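Local coordinates for putative peptidyl-arginine deiminase (Chlorobium tepidum, PDB 1XKN), which probably hydrolyses the guanidino group of arginine-like substrates as a deiminase, with agmatine or protein arginine the likely targets, at residues A[248-253]-A[264-269]; A[219-224]-A[244-249]; A[163-168]-A[225-230]; A[268-273]-A[306-311]. All blocks are in the same frame, centred on the assembly; numbering follows the deposited sequence.

Contact 1: A[248-253]-A[264-269]; sequences ENYELL and LNIVKL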
# COMPACT_ATOMS: atom_id res chain seq x y z
N GLU A 248 -9.43 -10.61 17.85
CA GLU A 248 -9.20 -9.51 18.78
C GLU A 248 -9.34 -8.17 18.06
O GLU A 248 -9.93 -7.24 18.60
CB GLU A 248 -7.81 -9.63 19.40
CG GLU A 248 -7.57 -10.94 20.13
CD GLU A 248 -6.16 -11.05 20.69
OE1 GLU A 248 -5.20 -10.74 19.95
OE2 GLU A 248 -6.02 -11.47 21.86
N ASN A 249 -8.81 -8.09 16.85
CA ASN A 249 -8.90 -6.84 16.11
C ASN A 249 -10.29 -6.55 15.59
O ASN A 249 -10.70 -5.39 15.50
CB ASN A 249 -7.87 -6.81 14.98
CG ASN A 249 -6.47 -6.59 15.49
OD1 ASN A 249 -6.24 -5.70 16.31
ND2 ASN A 249 -5.52 -7.40 15.02
N TYR A 250 -11.04 -7.60 15.25
CA TYR A 250 -12.40 -7.42 14.77
C TYR A 250 -13.24 -6.87 15.92
O TYR A 250 -13.98 -5.90 15.74
CB TYR A 250 -13.00 -8.74 14.29
CG TYR A 250 -14.49 -8.66 14.04
CD1 TYR A 250 -14.99 -7.98 12.92
CD2 TYR A 250 -15.41 -9.19 14.95
CE1 TYR A 250 -16.37 -7.84 12.73
CE2 TYR A 250 -16.78 -9.05 14.76
CZ TYR A 250 -17.25 -8.37 13.65
OH TYR A 250 -18.61 -8.21 13.48
N GLU A 251 -13.13 -7.49 17.09
CA GLU A 251 -13.89 -7.03 18.24
C GLU A 251 -13.48 -5.61 18.62
O GLU A 251 -14.32 -4.80 19.03
CB GLU A 251 -13.70 -7.98 19.42
CG GLU A 251 -14.37 -9.34 19.24
CD GLU A 251 -15.85 -9.23 18.92
OE1 GLU A 251 -16.53 -8.36 19.50
OE2 GLU A 251 -16.34 -10.03 18.09
N LEU A 252 -12.19 -5.30 18.48
CA LEU A 252 -11.71 -3.96 18.80
C LEU A 252 -12.36 -2.96 17.85
O LEU A 252 -12.85 -1.91 18.27
CB LEU A 252 -10.19 -3.90 18.67
CG LEU A 252 -9.53 -2.55 18.98
CD1 LEU A 252 -9.89 -2.08 20.38
CD2 LEU A 252 -8.02 -2.69 18.84
N LEU A 253 -12.36 -3.27 16.55
CA LEU A 253 -12.96 -2.38 15.57
C LEU A 253 -14.44 -2.13 15.85
O LEU A 253 -14.96 -1.05 15.55
CB LEU A 253 -12.81 -2.97 14.16
CG LEU A 253 -11.47 -2.65 13.48
CD1 LEU A 253 -11.29 -3.55 12.27
CD2 LEU A 253 -11.45 -1.18 13.07
N LEU A 264 -18.04 2.72 13.62
CA LEU A 264 -17.62 2.50 12.25
C LEU A 264 -18.30 1.23 11.73
O LEU A 264 -18.59 0.31 12.51
CB LEU A 264 -16.10 2.32 12.17
CG LEU A 264 -15.25 3.51 12.62
CD1 LEU A 264 -13.77 3.13 12.60
CD2 LEU A 264 -15.51 4.69 11.69
N ASN A 265 -18.57 1.19 10.44
CA ASN A 265 -19.19 0.02 9.82
C ASN A 265 -18.05 -0.96 9.58
O ASN A 265 -17.02 -0.59 9.01
CB ASN A 265 -19.84 0.39 8.49
CG ASN A 265 -20.97 1.39 8.65
OD1 ASN A 265 -21.00 2.42 7.96
ND2 ASN A 265 -21.89 1.10 9.55
N ILE A 266 -18.23 -2.21 10.00
CA ILE A 266 -17.20 -3.22 9.84
C ILE A 266 -17.64 -4.32 8.88
O ILE A 266 -18.63 -5.01 9.13
CB ILE A 266 -16.83 -3.86 11.20
CG1 ILE A 266 -16.57 -2.76 12.24
CG2 ILE A 266 -15.62 -4.76 11.04
CD1 ILE A 266 -15.45 -1.80 11.89
N VAL A 267 -16.91 -4.47 7.78
CA VAL A 267 -17.21 -5.50 6.78
C VAL A 267 -16.17 -6.60 6.89
O VAL A 267 -14.97 -6.33 6.84
CB VAL A 267 -17.18 -4.90 5.36
CG1 VAL A 267 -17.37 -6.00 4.32
CG2 VAL A 267 -18.26 -3.85 5.21
N LYS A 268 -16.62 -7.84 7.05
CA LYS A 268 -15.71 -8.97 7.16
C LYS A 268 -15.22 -9.45 5.81
O LYS A 268 -15.98 -9.51 4.84
CB LYS A 268 -16.37 -10.14 7.89
CG LYS A 268 -16.73 -9.88 9.34
CD LYS A 268 -17.19 -11.18 10.00
CE LYS A 268 -17.60 -10.95 11.45
NZ LYS A 268 -18.82 -10.10 11.55
N LEU A 269 -13.94 -9.79 5.74
CA LEU A 269 -13.33 -10.33 4.54
C LEU A 269 -12.74 -11.67 4.92
O LEU A 269 -12.30 -11.87 6.05
CB LEU A 269 -12.21 -9.41 4.03
CG LEU A 269 -12.58 -8.38 2.96
CD1 LEU A 269 -11.40 -7.47 2.68
CD2 LEU A 269 -13.02 -9.10 1.69
O HOH W 1 -17.65 -0.25 15.23
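The flat ring of Tyr250 has the methylene CE of Lys268 over one face, 3.8 Å from the ring centroid, in a CH-pi contact. CG2 of Ile266 comes up obliquely to the same ring, 3.6 Å from Tyr250 CE1. The phenol oxygen accepts from the ammonium group of Lys268, NZ to OH 2.7 Å, so a single lysine both lies on the ring and grips its hydroxyl. The bend at the end of the lysine chain (chi4 67°) makes this double use possible by folding NZ back to the oxygen. Tyr250 OH also hydrogen-bonds Lys254 NZ, just beyond the helix end.

Helix 243-253 and strand 265-269 are the last two elements of a beta-alpha-beta unit that starts with strand 229-233; the short segments run nearly antiparallel, at 155°, with axes 9.7 Å apart. One turn further along the helix the seam is aliphatic: Leu253 CB meets Ile266 CD1 at 3.7 Å. Branching at CB suits Ile266 to a strand and gives it two arms, CG2 for the ring and CD1 for the leucine. Near the helix end, a water lies within hydrogen-bonding distance of both Leu253 O (2.8 Å) and Leu264 O (2.9 Å).

Contact 2: A[219-224]-A[244-249]; sequences DDMARF and KPLREN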
# COMPACT_ATOMS: atom_id res chain seq x y z
N ASP A 219 -1.99 -3.11 6.39
CA ASP A 219 -2.48 -3.41 5.05
C ASP A 219 -2.53 -4.90 4.69
O ASP A 219 -2.76 -5.26 3.53
CB ASP A 219 -1.73 -2.59 3.98
CG ASP A 219 -0.37 -3.16 3.61
OD1 ASP A 219 0.15 -4.03 4.33
OD2 ASP A 219 0.18 -2.72 2.57
N ASP A 220 -2.31 -5.77 5.67
CA ASP A 220 -2.43 -7.21 5.43
C ASP A 220 -3.61 -7.67 6.27
O ASP A 220 -3.88 -8.87 6.36
CB ASP A 220 -1.17 -7.97 5.88
CG ASP A 220 -0.07 -7.97 4.83
OD1 ASP A 220 -0.40 -7.90 3.63
OD2 ASP A 220 1.11 -8.08 5.21
N MSE A 221 -4.34 -6.72 6.84
CA MSE A 221 -5.45 -7.06 7.73
C MSE A 221 -6.72 -6.21 7.68
O MSE A 221 -7.82 -6.74 7.54
CB MSE A 221 -4.89 -7.08 9.16
CG MSE A 221 -5.87 -7.41 10.26
SE MSE A 221 -4.90 -7.62 11.91
CE MSE A 221 -4.21 -5.83 12.07
N ALA A 222 -6.57 -4.89 7.81
CA ALA A 222 -7.71 -3.99 7.82
C ALA A 222 -7.49 -2.78 6.92
O ALA A 222 -6.37 -2.25 6.84
CB ALA A 222 -7.98 -3.53 9.25
N ARG A 223 -8.55 -2.35 6.24
CA ARG A 223 -8.47 -1.23 5.30
C ARG A 223 -9.75 -0.40 5.25
O ARG A 223 -10.86 -0.93 5.32
CB ARG A 223 -8.22 -1.77 3.89
CG ARG A 223 -6.99 -2.64 3.71
CD ARG A 223 -5.72 -1.80 3.63
NE ARG A 223 -5.84 -0.77 2.60
CZ ARG A 223 -5.78 -1.00 1.29
NH1 ARG A 223 -5.90 0.00 0.43
NH2 ARG A 223 -5.56 -2.23 0.85
N PHE A 224 -9.61 0.92 5.13
CA PHE A 224 -10.79 1.77 5.00
C PHE A 224 -11.26 1.57 3.55
O PHE A 224 -10.43 1.48 2.65
CB PHE A 224 -10.43 3.25 5.21
CG PHE A 224 -10.53 3.70 6.63
CD1 PHE A 224 -11.77 3.78 7.26
CD2 PHE A 224 -9.38 4.02 7.35
CE1 PHE A 224 -11.87 4.18 8.59
CE2 PHE A 224 -9.47 4.42 8.68
CZ PHE A 224 -10.72 4.50 9.30
N LYS A 244 -7.03 -16.07 16.49
CA LYS A 244 -7.01 -15.18 17.64
C LYS A 244 -6.71 -13.71 17.32
O LYS A 244 -7.50 -12.82 17.67
CB LYS A 244 -6.00 -15.71 18.68
CG LYS A 244 -5.86 -14.86 19.93
CD LYS A 244 -4.98 -15.56 20.94
CE LYS A 244 -4.73 -14.71 22.17
NZ LYS A 244 -3.95 -13.48 21.85
N PRO A 245 -5.59 -13.43 16.63
CA PRO A 245 -5.23 -12.05 16.28
C PRO A 245 -6.32 -11.31 15.52
O PRO A 245 -6.62 -10.15 15.82
CB PRO A 245 -3.97 -12.23 15.44
CG PRO A 245 -3.38 -13.49 15.97
CD PRO A 245 -4.58 -14.37 16.12
N LEU A 246 -6.91 -11.96 14.53
CA LEU A 246 -7.95 -11.33 13.74
C LEU A 246 -9.23 -11.13 14.55
O LEU A 246 -9.93 -10.14 14.37
CB LEU A 246 -8.23 -12.14 12.47
CG LEU A 246 -7.06 -12.19 11.49
CD1 LEU A 246 -7.39 -13.13 10.34
CD2 LEU A 246 -6.76 -10.79 10.97
N ARG A 247 -9.52 -12.06 15.46
CA ARG A 247 -10.71 -11.95 16.29
C ARG A 247 -10.60 -10.76 17.23
O ARG A 247 -11.55 -9.99 17.40
CB ARG A 247 -10.89 -13.24 17.10
CG ARG A 247 -11.62 -14.34 16.35
CD ARG A 247 -13.08 -13.97 16.20
NE ARG A 247 -13.70 -13.79 17.51
CZ ARG A 247 -14.81 -13.08 17.73
NH1 ARG A 247 -15.43 -12.49 16.72
NH2 ARG A 247 -15.30 -12.98 18.96
N GLU A 248 -9.43 -10.61 17.85
CA GLU A 248 -9.20 -9.51 18.78
C GLU A 248 -9.34 -8.17 18.06
O GLU A 248 -9.93 -7.24 18.60
CB GLU A 248 -7.81 -9.63 19.40
CG GLU A 248 -7.57 -10.94 20.13
CD GLU A 248 -6.16 -11.05 20.69
OE1 GLU A 248 -5.20 -10.74 19.95
OE2 GLU A 248 -6.02 -11.47 21.86
N ASN A 249 -8.81 -8.09 16.85
CA ASN A 249 -8.90 -6.84 16.11
C ASN A 249 -10.29 -6.55 15.59
O ASN A 249 -10.70 -5.39 15.50
CB ASN A 249 -7.87 -6.81 14.98
CG ASN A 249 -6.47 -6.59 15.49
OD1 ASN A 249 -6.24 -5.70 16.31
ND2 ASN A 249 -5.52 -7.40 15.02
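Apolar contact comes first: Met221, present as selenomethionine, lays its CG against CD2 of Leu246 at 3.6 Å. The two side chains run alongside each other, pointing opposite ways, and the selenium stays near the same methyl, SE to CD2 3.8 Å. Met221 is extended through its first two torsions (chi1 180°, chi2 172°), which carries the selenium across to the helix, and then bends at chi3 (63°) to lay its methyl beside Asn249. A long unbranched residue suits this place, because it spans the gap and can still turn at its end.

The second kind of contact is polar against polarisable. Asn249 crosses Met221 at about a right angle, with ND2 3.2 Å from SE and 3.6 Å from CE. The amide takes its main polar partner elsewhere: OD1 accepts from the backbone N of Gly206, and this bond chiefly holds the buried amide beside the selenium, helped by a weak one from ND2 to Asp207 O.

A charged pair lies within the helix, where Lys244 NZ donates to Glu248 OE2 at 2.9 Å from above the carboxylate plane, bridging one turn.

Met221 leads into strand 222-226, next to strand 229-233, and faces helix 243-253. Leu205 of strand 201-205 touches both Met221 and Asn249, and Ile232 of strand 229-233 also meets Asn249, so the contact is buried between the helix and these strands.

Contact 3: A[163-168]-A[225-230]; sequences NGAGLL and VNENTV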
# COMPACT_ATOMS: atom_id res chain seq x y z
N ASN A 163 -8.84 7.34 6.22
CA ASN A 163 -10.20 7.39 5.69
C ASN A 163 -10.42 8.67 4.89
O ASN A 163 -11.51 8.91 4.35
CB ASN A 163 -11.23 7.26 6.82
CG ASN A 163 -11.47 8.57 7.55
OD1 ASN A 163 -10.54 9.35 7.77
ND2 ASN A 163 -12.71 8.80 7.95
N GLY A 164 -9.38 9.50 4.82
CA GLY A 164 -9.46 10.75 4.07
C GLY A 164 -10.25 11.86 4.72
O GLY A 164 -10.54 12.88 4.09
N ALA A 165 -10.60 11.67 5.99
CA ALA A 165 -11.37 12.68 6.70
C ALA A 165 -10.91 12.85 8.14
O ALA A 165 -11.67 13.34 8.98
CB ALA A 165 -12.85 12.32 6.66
N GLY A 166 -9.68 12.44 8.43
CA GLY A 166 -9.17 12.62 9.78
C GLY A 166 -8.79 11.37 10.55
O GLY A 166 -8.13 11.47 11.59
N LEU A 167 -9.21 10.21 10.07
CA LEU A 167 -8.88 8.96 10.75
C LEU A 167 -7.70 8.27 10.10
O LEU A 167 -7.51 8.34 8.89
CB LEU A 167 -10.08 8.00 10.73
CG LEU A 167 -11.41 8.51 11.30
CD1 LEU A 167 -12.42 7.38 11.23
CD2 LEU A 167 -11.22 8.99 12.73
N LEU A 168 -6.90 7.60 10.93
CA LEU A 168 -5.75 6.85 10.45
C LEU A 168 -5.72 5.55 11.25
O LEU A 168 -5.69 5.56 12.48
CB LEU A 168 -4.45 7.64 10.64
CG LEU A 168 -3.17 6.93 10.17
CD1 LEU A 168 -2.13 7.96 9.75
CD2 LEU A 168 -2.62 6.03 11.27
N VAL A 225 -12.57 1.49 3.34
CA VAL A 225 -13.11 1.35 1.98
C VAL A 225 -13.91 2.60 1.65
O VAL A 225 -14.16 2.90 0.48
CB VAL A 225 -14.01 0.09 1.82
CG1 VAL A 225 -13.15 -1.17 1.81
CG2 VAL A 225 -15.04 0.03 2.92
N ASN A 226 -14.33 3.31 2.69
CA ASN A 226 -15.03 4.58 2.57
C ASN A 226 -14.87 5.32 3.89
O ASN A 226 -14.29 4.80 4.84
CB ASN A 226 -16.51 4.42 2.16
CG ASN A 226 -17.35 3.70 3.20
OD1 ASN A 226 -17.44 4.13 4.35
ND2 ASN A 226 -17.98 2.61 2.78
N GLU A 227 -15.38 6.55 3.95
CA GLU A 227 -15.26 7.40 5.12
C GLU A 227 -15.56 6.76 6.48
O GLU A 227 -14.90 7.08 7.47
CB GLU A 227 -16.15 8.63 4.92
CG GLU A 227 -15.73 9.85 5.71
CD GLU A 227 -16.23 11.12 5.07
OE1 GLU A 227 -17.46 11.37 5.09
OE2 GLU A 227 -15.40 11.87 4.52
N ASN A 228 -16.55 5.88 6.54
CA ASN A 228 -16.89 5.25 7.82
C ASN A 228 -16.96 3.74 7.78
O ASN A 228 -17.60 3.13 8.64
CB ASN A 228 -18.20 5.84 8.35
CG ASN A 228 -19.37 5.66 7.40
OD1 ASN A 228 -20.39 6.36 7.52
ND2 ASN A 228 -19.25 4.73 6.47
N THR A 229 -16.29 3.12 6.81
CA THR A 229 -16.32 1.66 6.72
C THR A 229 -14.94 1.03 6.62
O THR A 229 -14.12 1.44 5.80
CB THR A 229 -17.16 1.20 5.51
OG1 THR A 229 -18.48 1.76 5.60
CG2 THR A 229 -17.27 -0.32 5.48
N VAL A 230 -14.70 0.03 7.46
CA VAL A 230 -13.44 -0.68 7.48
C VAL A 230 -13.66 -2.14 7.14
O VAL A 230 -14.57 -2.78 7.69
CB VAL A 230 -12.76 -0.61 8.86
CG1 VAL A 230 -11.48 -1.45 8.87
CG2 VAL A 230 -12.44 0.83 9.21
O HOH W 2 -13.04 10.75 3.04
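The backbone of 163-168 makes a tight loop into strand 167-171, with Asn163 N bonded to Leu167 O, while 225-230 turns a corner at Val225 and runs through a type I turn from Asn226 to Thr229. The loops come closest at Asn163 and Glu227, CA to CA 5.1 Å. Gly164 and Gly166 both have positive phi, and at Gly166 a CB would jam against the preceding carbonyl oxygen.

Asn163 serves both loops. Its ND2 donates to Glu227 O at 2.8 Å, almost straight at 173°, in the carbonyl plane and on a lone pair. Its OD1 accepts from Ala165 N, an Asx turn, and from Leu167 N; these reach the oxygen from opposite faces of its plane and fix the amide. Asparagine suits the place, offering a donor and an acceptor on one short arm. Asn226 makes a second Asx turn, with OD1 2.9 Å from Asn228 N.

Glu227 reaches over Ala165, OE2 to CB 3.4 Å, and a water donates to both Glu227 OE2 and Asn163 O.

Phe224 of strand 222-226 packs on Asn163 and Leu167, and Asn228 bonds through its backbone to Asn265 of strand 265-269. The contact thus joins the hairpin of strands 222-226 and 229-233 to that of 160-162 and 167-171.

Contact 4: A[268-273]-A[306-311]; sequences KLPMPE and DQQAID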
# COMPACT_ATOMS: atom_id res chain seq x y z
N LYS A 268 -16.62 -7.84 7.05
CA LYS A 268 -15.71 -8.97 7.16
C LYS A 268 -15.22 -9.45 5.81
O LYS A 268 -15.98 -9.51 4.84
CB LYS A 268 -16.37 -10.14 7.89
CG LYS A 268 -16.73 -9.88 9.34
CD LYS A 268 -17.19 -11.18 10.00
CE LYS A 268 -17.60 -10.95 11.45
NZ LYS A 268 -18.82 -10.10 11.55
N LEU A 269 -13.94 -9.79 5.74
CA LEU A 269 -13.33 -10.33 4.54
C LEU A 269 -12.74 -11.67 4.92
O LEU A 269 -12.30 -11.87 6.05
CB LEU A 269 -12.21 -9.41 4.03
CG LEU A 269 -12.58 -8.38 2.96
CD1 LEU A 269 -11.40 -7.47 2.68
CD2 LEU A 269 -13.02 -9.10 1.69
N PRO A 270 -12.76 -12.64 3.99
CA PRO A 270 -12.18 -13.93 4.35
C PRO A 270 -10.66 -13.84 4.30
O PRO A 270 -10.12 -12.83 3.84
CB PRO A 270 -12.74 -14.86 3.27
CG PRO A 270 -12.85 -13.95 2.08
CD PRO A 270 -13.40 -12.68 2.67
N MSE A 271 -9.99 -14.86 4.80
CA MSE A 271 -8.54 -14.93 4.74
C MSE A 271 -8.29 -16.02 3.71
O MSE A 271 -9.10 -16.93 3.56
CB MSE A 271 -7.94 -15.38 6.08
CG MSE A 271 -7.68 -14.27 7.08
SE MSE A 271 -6.30 -13.04 6.53
CE MSE A 271 -4.78 -14.23 6.81
N PRO A 272 -7.19 -15.92 2.96
CA PRO A 272 -6.92 -16.95 1.96
C PRO A 272 -6.65 -18.27 2.68
O PRO A 272 -6.28 -18.26 3.85
CB PRO A 272 -5.66 -16.44 1.27
CG PRO A 272 -5.78 -14.95 1.40
CD PRO A 272 -6.27 -14.78 2.82
N GLU A 273 -6.84 -19.39 2.00
CA GLU A 273 -6.53 -20.67 2.63
C GLU A 273 -5.02 -20.60 2.81
O GLU A 273 -4.34 -19.95 2.02
CB GLU A 273 -6.91 -21.84 1.73
CG GLU A 273 -8.38 -22.18 1.78
CD GLU A 273 -8.78 -23.25 0.78
OE1 GLU A 273 -7.88 -23.88 0.19
OE2 GLU A 273 -9.99 -23.46 0.61
N ASP A 306 -11.03 -17.02 -3.02
CA ASP A 306 -10.68 -15.90 -3.90
C ASP A 306 -11.92 -15.17 -4.40
O ASP A 306 -12.03 -13.95 -4.28
CB ASP A 306 -9.88 -16.36 -5.14
CG ASP A 306 -8.54 -16.99 -4.80
OD1 ASP A 306 -7.97 -16.70 -3.72
OD2 ASP A 306 -8.04 -17.77 -5.64
N GLN A 307 -12.87 -15.92 -4.97
CA GLN A 307 -14.08 -15.31 -5.50
C GLN A 307 -14.91 -14.65 -4.40
O GLN A 307 -15.57 -13.64 -4.64
CB GLN A 307 -14.93 -16.36 -6.23
CG GLN A 307 -16.01 -15.76 -7.12
CD GLN A 307 -15.44 -14.81 -8.16
OE1 GLN A 307 -14.55 -15.19 -8.93
NE2 GLN A 307 -15.95 -13.59 -8.20
N GLN A 308 -14.86 -15.21 -3.19
CA GLN A 308 -15.61 -14.64 -2.07
C GLN A 308 -15.07 -13.26 -1.71
O GLN A 308 -15.84 -12.33 -1.48
CB GLN A 308 -15.53 -15.58 -0.86
CG GLN A 308 -16.32 -16.87 -1.04
CD GLN A 308 -16.34 -17.75 0.19
OE1 GLN A 308 -17.12 -18.70 0.27
NE2 GLN A 308 -15.49 -17.43 1.16
N ALA A 309 -13.74 -13.14 -1.68
CA ALA A 309 -13.12 -11.85 -1.36
C ALA A 309 -13.42 -10.84 -2.46
O ALA A 309 -13.72 -9.68 -2.18
CB ALA A 309 -11.61 -12.03 -1.21
N ILE A 310 -13.34 -11.28 -3.71
CA ILE A 310 -13.62 -10.39 -4.83
C ILE A 310 -15.06 -9.87 -4.79
O ILE A 310 -15.30 -8.68 -4.98
CB ILE A 310 -13.36 -11.11 -6.17
CG1 ILE A 310 -11.86 -11.33 -6.34
CG2 ILE A 310 -13.92 -10.29 -7.34
CD1 ILE A 310 -11.48 -12.16 -7.54
N ASP A 311 -16.02 -10.76 -4.53
CA ASP A 311 -17.42 -10.35 -4.47
C ASP A 311 -17.67 -9.34 -3.36
O ASP A 311 -18.41 -8.37 -3.55
CB ASP A 311 -18.34 -11.56 -4.29
CG ASP A 311 -18.39 -12.45 -5.52
OD1 ASP A 311 -17.81 -12.07 -6.55
OD2 ASP A 311 -19.02 -13.54 -5.45
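With chi1 at -95°, away from the usual staggered values, Leu269 has a chi2 of 174° that sends CD1 on anti to CA and turns the other methyl, CD2, to the helix backbone, 4.0 Å from Ala309 O. The ring of Pro270, puckered C-gamma endo, brings its CG to 3.9 Å from Ala309 N and 4.0 Å from Ala309 CB. Consecutive side chains at the end of strand 265-269 therefore meet one alanine, Leu269 chiefly at its carbonyl and Pro270 at its amide and methyl.

Alanine suits this spot because its small side chain lets the extended chain come near the helix: Leu269 and Ala309 have CA atoms 6.1 Å apart. On the strand side, proline suits because its compact ring offers a rigid apolar surface. Beside it, Gln308 joins through its aliphatic root, CB to Pro270 CG 4.3 Å. Within the helix Gln307 NE2 donates to Asp311 OD1 at 2.9 Å, tying adjacent turns together.

Ile312 extends the apolar surface against both Leu269 and Pro270, and Met271 O takes a hydrogen bond from Arg305 NH1 at the start of helix 305-316. Helix 305-316 thus packs on edge strand 265-269 and its proline-bearing exit loop, consistent with the alpha/beta-propeller (pentein) fold of this family.

In the fold
From the N terminus, the first segment to appear is 163-168, which waits 56 residues for 225-230 to close contact 3. Before it closes, 219-224 has opened contact 2, so the two loops cross; contact 2 ends on helix 243-253. Contact 1 begins on that helix, sharing Glu248 and Asn249, and closes a short loop at strand 265-269. Contact 4 takes over at Lys268 and Leu269 and reaches helix 305-316 across 32 residues. Contacts 2, 1 and 4 thus follow one another, each beginning on the segment where the last ended. Together they tie helices 243-253 and 305-316 to the sheet of strands 222-226, 229-233 and 265-269, and contact 3 adds the 160-171 hairpin.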